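Putative histidinol-phosphate aminotransferase (Erwinia carotovora atroseptica, PDB 3LY1) probably works as a pyridoxal-phosphate-dependent aminotransferase of the histidinol-phosphate aminotransferase subfamily, and binds pyridoxal 5'-phosphate. Local coordinates at residues A[125-130]-A[156-161]; A[209-212]-A[216-219]. All coordinates share one frame; numbering follows the deposited sequence.

Contact 1 of 2, residues A[125-130]-A[156-161]; sequences WAFDIE and TITPAD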
ATOM      1  N   TRP A 125       2.444  25.055 -24.134  1.00 29.57           N
ATOM      2  CA  TRP A 125       2.469  24.180 -22.921  1.00 27.72           C
ATOM      3  C   TRP A 125       2.361  22.657 -23.205  1.00 24.48           C
ATOM      4  O   TRP A 125       2.223  21.853 -22.290  1.00 22.44           O
ATOM      5  CB  TRP A 125       1.481  24.601 -21.819  1.00 28.81           C
ATOM      6  CG  TRP A 125       1.849  25.871 -20.964  1.00 32.56           C
ATOM      7  CD1 TRP A 125       1.123  27.025 -20.913  1.00 36.50           C
ATOM      8  CD2 TRP A 125       2.976  26.079 -20.057  1.00 34.37           C
ATOM      9  NE1 TRP A 125       1.716  27.934 -20.057  1.00 38.49           N
ATOM     10  CE2 TRP A 125       2.851  27.389 -19.525  1.00 35.30           C
ATOM     11  CE3 TRP A 125       4.090  25.315 -19.685  1.00 33.91           C
ATOM     12  CZ2 TRP A 125       3.789  27.943 -18.631  1.00 34.60           C
ATOM     13  CZ3 TRP A 125       5.029  25.871 -18.791  1.00 33.04           C
ATOM     14  CH2 TRP A 125       4.869  27.172 -18.286  1.00 34.18           C
ATOM     15  N   ALA A 126       2.409  22.292 -24.477  1.00 22.45           N
ATOM     16  CA  ALA A 126       2.377  20.899 -24.905  1.00 20.73           C
ATOM     17  C   ALA A 126       3.766  20.296 -24.711  1.00 18.84           C
ATOM     18  O   ALA A 126       4.769  21.011 -24.623  1.00 18.68           O
ATOM     19  CB  ALA A 126       1.938  20.784 -26.378  1.00 20.60           C
ATOM     20  N   PHE A 127       3.808  18.975 -24.668  1.00 17.17           N
ATOM     21  CA  PHE A 127       5.036  18.241 -24.589  1.00 16.36           C
ATOM     22  C   PHE A 127       5.858  18.538 -25.839  1.00 15.04           C
ATOM     23  O   PHE A 127       5.303  18.616 -26.918  1.00 15.35           O
ATOM     24  CB  PHE A 127       4.762  16.741 -24.571  1.00 16.94           C
ATOM     25  CG  PHE A 127       4.209  16.202 -23.286  1.00 18.35           C
ATOM     26  CD1 PHE A 127       3.858  17.011 -22.226  1.00 19.41           C
ATOM     27  CD2 PHE A 127       3.984  14.835 -23.177  1.00 19.21           C
ATOM     28  CE1 PHE A 127       3.344  16.433 -21.057  1.00 22.19           C
ATOM     29  CE2 PHE A 127       3.461  14.280 -22.024  1.00 19.80           C
ATOM     30  CZ  PHE A 127       3.132  15.071 -20.984  1.00 20.33           C
ATOM     31  N   ASP A 128       7.161  18.723 -25.683  1.00 14.24           N
ATOM     32  CA  ASP A 128       8.066  18.760 -26.820  1.00 13.64           C
ATOM     33  C   ASP A 128       8.532  17.316 -27.069  1.00 13.22           C
ATOM     34  O   ASP A 128       9.608  16.908 -26.603  1.00 12.65           O
ATOM     35  CB  ASP A 128       9.224  19.715 -26.533  1.00 12.88           C
ATOM     36  CG  ASP A 128      10.241  19.778 -27.662  1.00 13.75           C
ATOM     37  OD1 ASP A 128      10.034  19.175 -28.717  1.00 12.22           O
ATOM     38  OD2 ASP A 128      11.289  20.433 -27.481  1.00 14.72           O
ATOM     39  N   ILE A 129       7.722  16.543 -27.807  1.00 13.16           N
ATOM     40  CA  ILE A 129       8.078  15.147 -28.079  1.00 14.39           C
ATOM     41  C   ILE A 129       9.423  15.005 -28.797  1.00 13.69           C
ATOM     42  O   ILE A 129      10.235  14.133 -28.435  1.00 13.40           O
ATOM     43  CB  ILE A 129       6.975  14.390 -28.835  1.00 15.78           C
ATOM     44  CG1 ILE A 129       5.757  14.280 -27.917  1.00 18.46           C
ATOM     45  CG2 ILE A 129       7.465  12.960 -29.146  1.00 16.97           C
ATOM     46  CD1 ILE A 129       5.997  13.338 -26.729  1.00 21.12           C
ATOM     47  N   GLU A 130       9.694  15.874 -29.769  1.00 12.82           N
ATOM     48  CA  GLU A 130      11.010  15.840 -30.435  1.00 11.64           C
ATOM     49  C   GLU A 130      12.161  16.100 -29.453  1.00 12.09           C
ATOM     50  O   GLU A 130      13.203  15.431 -29.520  1.00 11.18           O
ATOM     51  CB  GLU A 130      11.083  16.775 -31.629  1.00 12.39           C
ATOM     52  CG  GLU A 130      10.176  16.400 -32.815  1.00 14.71           C
ATOM     53  CD  GLU A 130      10.427  14.977 -33.380  1.00 18.63           C
ATOM     54  OE1 GLU A 130      11.585  14.500 -33.377  1.00 16.62           O
ATOM     55  OE2 GLU A 130       9.451  14.336 -33.829  1.00 24.06           O
ATOM     56  N   THR A 156      -3.872  18.471 -20.764  1.00 15.99           N
ATOM     57  CA  THR A 156      -3.865  18.214 -22.194  1.00 15.61           C
ATOM     58  C   THR A 156      -3.449  16.784 -22.505  1.00 15.45           C
ATOM     59  O   THR A 156      -2.802  16.118 -21.706  1.00 14.78           O
ATOM     60  CB  THR A 156      -2.922  19.170 -22.903  1.00 15.07           C
ATOM     61  OG1 THR A 156      -1.605  19.118 -22.292  1.00 16.76           O
ATOM     62  CG2 THR A 156      -3.501  20.616 -22.781  1.00 16.10           C
ATOM     63  N   ILE A 157      -3.821  16.340 -23.696  1.00 15.24           N
ATOM     64  CA  ILE A 157      -3.311  15.082 -24.251  1.00 15.13           C
ATOM     65  C   ILE A 157      -2.229  15.327 -25.299  1.00 14.96           C
ATOM     66  O   ILE A 157      -2.152  16.405 -25.913  1.00 15.10           O
ATOM     67  CB  ILE A 157      -4.440  14.203 -24.841  1.00 13.88           C
ATOM     68  CG1 ILE A 157      -5.179  14.903 -25.990  1.00 16.41           C
ATOM     69  CG2 ILE A 157      -5.400  13.750 -23.716  1.00 14.35           C
ATOM     70  CD1 ILE A 157      -4.604  14.622 -27.418  1.00 15.84           C
ATOM     71  N   THR A 158      -1.384  14.313 -25.463  1.00 14.62           N
ATOM     72  CA  THR A 158      -0.425  14.220 -26.544  1.00 14.64           C
ATOM     73  C   THR A 158      -1.035  13.235 -27.536  1.00 14.81           C
ATOM     74  O   THR A 158      -1.402  12.135 -27.165  1.00 15.42           O
ATOM     75  CB  THR A 158       0.900  13.686 -26.024  1.00 14.25           C
ATOM     76  OG1 THR A 158       1.389  14.570 -25.006  1.00 16.42           O
ATOM     77  CG2 THR A 158       1.959  13.587 -27.170  1.00 14.33           C
ATOM     78  N   PRO A 159      -1.193  13.641 -28.807  1.00 15.87           N
ATOM     79  CA  PRO A 159      -1.773  12.699 -29.789  1.00 15.29           C
ATOM     80  C   PRO A 159      -1.084  11.334 -29.871  1.00 15.11           C
ATOM     81  O   PRO A 159       0.152  11.249 -29.838  1.00 14.86           O
ATOM     82  CB  PRO A 159      -1.628  13.449 -31.108  1.00 15.67           C
ATOM     83  CG  PRO A 159      -1.546  14.884 -30.739  1.00 16.75           C
ATOM     84  CD  PRO A 159      -0.776  14.896 -29.446  1.00 16.26           C
ATOM     85  N   ALA A 160      -1.869  10.270 -30.026  1.00 14.55           N
ATOM     86  CA  ALA A 160      -1.280   8.930 -30.136  1.00 15.44           C
ATOM     87  C   ALA A 160      -0.298   8.777 -31.305  1.00 16.07           C
ATOM     88  O   ALA A 160       0.696   8.025 -31.186  1.00 16.66           O
ATOM     89  CB  ALA A 160      -2.353   7.877 -30.218  1.00 14.60           C
ATOM     90  N   ASP A 161      -0.513   9.502 -32.407  1.00 15.98           N
ATOM     91  CA  ASP A 161       0.368   9.330 -33.565  1.00 17.37           C
ATOM     92  C   ASP A 161       1.746   9.972 -33.379  1.00 17.40           C
ATOM     93  O   ASP A 161       2.636   9.800 -34.198  1.00 17.59           O
ATOM     94  CB  ASP A 161      -0.314   9.735 -34.887  1.00 18.40           C
ATOM     95  CG  ASP A 161      -0.636  11.217 -34.992  1.00 21.69           C
ATOM     96  OD1 ASP A 161      -0.297  11.992 -34.058  1.00 28.34           O
ATOM     97  OD2 ASP A 161      -1.217  11.619 -36.048  1.00 26.63           O
TER
HETATM   98  O   HOH W   1       1.494  17.427 -25.216  1.00 20.21           O
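T158 puts its two branches to separate uses against F127 and I129. Its hydroxyl meets the phenyl ring of F127, with OG1 3.2 Å from CD2 and 3.6 Å from CE2 of F127, so the oxygen is nearest the CD2-CE2 side of the ring. The approach to the ring is oblique, and the two side chains cross at about a right angle. The methyl goes to I129: the side chains reach toward each other, CG2 of T158 coming within 3.9 Å of CG1 and 4.1 Å of CD1 of I129. The T158 rotamer accounts for this division, since OG1 sits anti to the carbonyl carbon and beside the backbone N (chi1 -59°) while CG2 is left anti to that N.

Both segments are loops that run into helices, 129-137 and 160-168, which border the seven-stranded mixed sheet of the fold type I (aspartate aminotransferase) large domain. D128 is the N-cap residue of the first helix, its OD1 accepting from the backbone N of G131, and P159 holds the N-cap position of the second. I129 also packs on V162 and T158 on I163, both of helix 160-168.

The polar link between the segments is a water that accepts from the backbone N of F127 at 2.8 Å and donates to OG1 of T158 at 2.9 Å. The T158 backbone N donates to N149 OD1.

Contact 2 of 2, residues A[209-212]-A[216-219]; sequences KTFS and AMAG. With PLP (pyridoxal-5'-phosphate), chain E.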
ATOM      1  N   LYS A 209      -2.502   2.706 -14.316  1.00 12.12           N
ATOM      2  CA  LYS A 209      -3.883   3.123 -14.178  0.50 12.66           C
ATOM      3  C   LYS A 209      -4.313   3.066 -12.718  1.00 13.30           C
ATOM      4  O   LYS A 209      -3.631   2.483 -11.866  1.00 13.24           O
ATOM      5  CB  LYS A 209      -4.810   2.302 -15.106  0.50 12.76           C
ATOM      6  CG  LYS A 209      -4.727   2.777 -16.599  0.50 12.37           C
ATOM      7  CD  LYS A 209      -5.708   2.082 -17.539  0.50 11.50           C
ATOM      8  CE  LYS A 209      -7.155   2.521 -17.253  0.50  9.87           C
ATOM      9  NZ  LYS A 209      -7.458   3.917 -17.743  0.50  8.91           N
ATOM     10  N   THR A 210      -5.419   3.740 -12.415  1.00 13.91           N
ATOM     11  CA  THR A 210      -5.884   3.903 -11.036  1.00 13.96           C
ATOM     12  C   THR A 210      -7.410   3.890 -11.012  1.00 14.78           C
ATOM     13  O   THR A 210      -8.018   4.229 -11.999  1.00 14.11           O
ATOM     14  CB  THR A 210      -5.369   5.204 -10.410  1.00 15.70           C
ATOM     15  OG1 THR A 210      -5.758   5.260  -9.023  1.00 15.38           O
ATOM     16  CG2 THR A 210      -5.881   6.419 -11.168  1.00 15.82           C
ATOM     17  N   PHE A 211      -7.998   3.488  -9.882  1.00 15.16           N
ATOM     18  CA  PHE A 211      -9.442   3.632  -9.616  1.00 14.61           C
ATOM     19  C   PHE A 211      -9.793   4.978  -8.922  1.00 14.72           C
ATOM     20  O   PHE A 211     -10.946   5.219  -8.536  1.00 13.89           O
ATOM     21  CB  PHE A 211      -9.926   2.459  -8.773  1.00 14.32           C
ATOM     22  CG  PHE A 211     -10.104   1.172  -9.540  1.00 14.81           C
ATOM     23  CD1 PHE A 211      -9.034   0.317  -9.819  1.00 14.07           C
ATOM     24  CD2 PHE A 211     -11.346   0.813  -9.983  1.00 15.03           C
ATOM     25  CE1 PHE A 211      -9.243  -0.872 -10.528  1.00 13.23           C
ATOM     26  CE2 PHE A 211     -11.565  -0.387 -10.678  1.00 17.12           C
ATOM     27  CZ  PHE A 211     -10.512  -1.225 -10.953  1.00 15.06           C
ATOM     28  N   SER A 212      -8.795   5.829  -8.729  1.00 15.54           N
ATOM     29  CA  SER A 212      -8.916   7.026  -7.909  1.00 16.02           C
ATOM     30  C   SER A 212      -9.702   8.162  -8.610  1.00 16.45           C
ATOM     31  O   SER A 212     -10.089   9.097  -7.943  1.00 16.98           O
ATOM     32  CB  SER A 212      -7.541   7.551  -7.510  1.00 16.34           C
ATOM     33  OG  SER A 212      -6.896   6.727  -6.575  1.00 16.78           O
ATOM     34  N   ALA A 216     -13.808   7.188  -8.882  1.00 15.34           N
ATOM     35  CA  ALA A 216     -14.129   7.928  -7.647  1.00 16.35           C
ATOM     36  C   ALA A 216     -13.714   7.220  -6.343  1.00 16.43           C
ATOM     37  O   ALA A 216     -14.386   7.355  -5.335  1.00 17.78           O
ATOM     38  CB  ALA A 216     -15.650   8.285  -7.608  1.00 15.12           C
HETATM   39  N   MSE A 217     -12.578   6.528  -6.346  1.00 16.93           N
HETATM   40  CA  MSE A 217     -12.158   5.741  -5.177  1.00 17.12           C
HETATM   41  C   MSE A 217     -10.753   6.112  -4.688  1.00 17.30           C
HETATM   42  O   MSE A 217     -10.021   5.234  -4.185  1.00 17.31           O
HETATM   43  CB  MSE A 217     -12.198   4.248  -5.527  1.00 17.91           C
HETATM   44  CG  MSE A 217     -13.538   3.734  -5.959  1.00 17.57           C
HETATM   45 SE   MSE A 217     -13.544   1.832  -6.678  0.75 18.21          SE
HETATM   46  CE  MSE A 217     -12.311   1.233  -5.615  1.00  2.00           C
ATOM     47  N   ALA A 218     -10.395   7.396  -4.775  1.00 15.73           N
ATOM     48  CA  ALA A 218      -9.082   7.863  -4.335  1.00 16.31           C
ATOM     49  C   ALA A 218      -8.739   7.285  -2.959  1.00 15.10           C
ATOM     50  O   ALA A 218      -7.691   6.755  -2.800  1.00 14.97           O
ATOM     51  CB  ALA A 218      -8.995   9.423  -4.315  1.00 15.43           C
ATOM     52  N   GLY A 219      -9.657   7.344  -2.000  1.00 14.54           N
ATOM     53  CA  GLY A 219      -9.334   6.907  -0.639  1.00 13.85           C
ATOM     54  C   GLY A 219      -9.334   5.406  -0.437  1.00 13.94           C
ATOM     55  O   GLY A 219      -9.064   4.946   0.650  1.00 14.03           O
TER
HETATM   56  N1  PLP E 500      -0.760   9.790 -11.699  1.00 22.27           N
HETATM   57  C2  PLP E 500      -1.261  11.065 -11.867  1.00 23.66           C
HETATM   58  C2A PLP E 500      -1.040  11.759 -13.188  1.00 21.62           C
HETATM   59  C3  PLP E 500      -1.919  11.669 -10.796  1.00 23.38           C
HETATM   60  O3  PLP E 500      -2.395  12.931 -10.954  1.00 23.50           O
HETATM   61  C4  PLP E 500      -2.063  10.975  -9.574  1.00 29.17           C
HETATM   62  C4A PLP E 500      -2.883  11.558  -8.453  1.00 33.61           C
HETATM   63  O4A PLP E 500      -2.614  12.707  -8.144  1.00 41.58           O
HETATM   64  C5  PLP E 500      -1.537   9.686  -9.422  1.00 23.83           C
HETATM   65  C6  PLP E 500      -0.871   9.124 -10.512  1.00 22.61           C
HETATM   66  C5A PLP E 500      -1.649   8.905  -8.131  1.00 26.61           C
HETATM   67  O4P PLP E 500      -2.997   8.605  -7.726  1.00 24.18           O
HETATM   68  P   PLP E 500      -3.339   7.277  -6.910  1.00 23.16           P
HETATM   69  O1P PLP E 500      -2.208   6.848  -6.028  1.00 23.75           O
HETATM   70  O2P PLP E 500      -3.645   6.298  -8.012  1.00 25.58           O
HETATM   71  O3P PLP E 500      -4.582   7.702  -6.145  1.00 27.13           O
HETATM   72  O   HOH W   2      -7.750   4.299  -5.507  1.00 13.98           O
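The hydroxyl of S212 is gripped by two partners: OG donates to phosphate oxygen O3P of PLP at 2.5 Å and accepts from a water that also donates to M217 O. It also packs on A218, OG lying 3.3 Å from A218 CA. T210 takes a second phosphate oxygen, its OG1 donating to O2P of PLP at 2.6 Å. The T210 torsion (chi1 -175°) swings OG1 beside the carbonyl carbon, where it can also accept from S212 N at 3.1 Å, an ST turn that sets the two phosphate-binding residues relative to each other. They belong to the PLP phosphate-binding cup, directly before K213, probably the Schiff-base lysine as in class I/II aminotransferases. The loop is closed by a bent bond from M217 N to F211 O at 3.0 Å (N-H...O 142°). The F211 and M217 side chains lie side by side, pointing the same way, and the selenium of selenomethionine M217 makes an oblique Met-aromatic contact, 5.2 Å from the F211 ring centroid.

PLP is also hydrogen-bonded by S78 and Y182 of the same chain and Y48 of the second subunit, which packs on S212. Strand 205-210 delivers T210 to the phosphate, Y224 of strand 223-226 touches F211, and helix 246-255 covers F211 and M217 through A252 and A251.

Both contacts are buried, but contact 2 lies about 9 Å from the chain centre and contact 1 about 16 Å, measured from their centres. They share no secondary-structure element: contact 1 joins the loops leading into helices 129-137 and 160-168, whereas contact 2 is a short loop after strand 205-210. Their centres are 25 Å apart and their nearest atoms about 12 Å, without touching. Each has a bridging water, yet the remaining chemistry differs. Segments 125-130 and 156-161 meet through side-chain packing within one subunit, while 209-212 and 216-219 add a direct backbone bond, hydrogen-bond the PLP phosphate and border the second subunit. The side chain of F127 is about 9 Å from PLP, packing rather than part of the cofactor site.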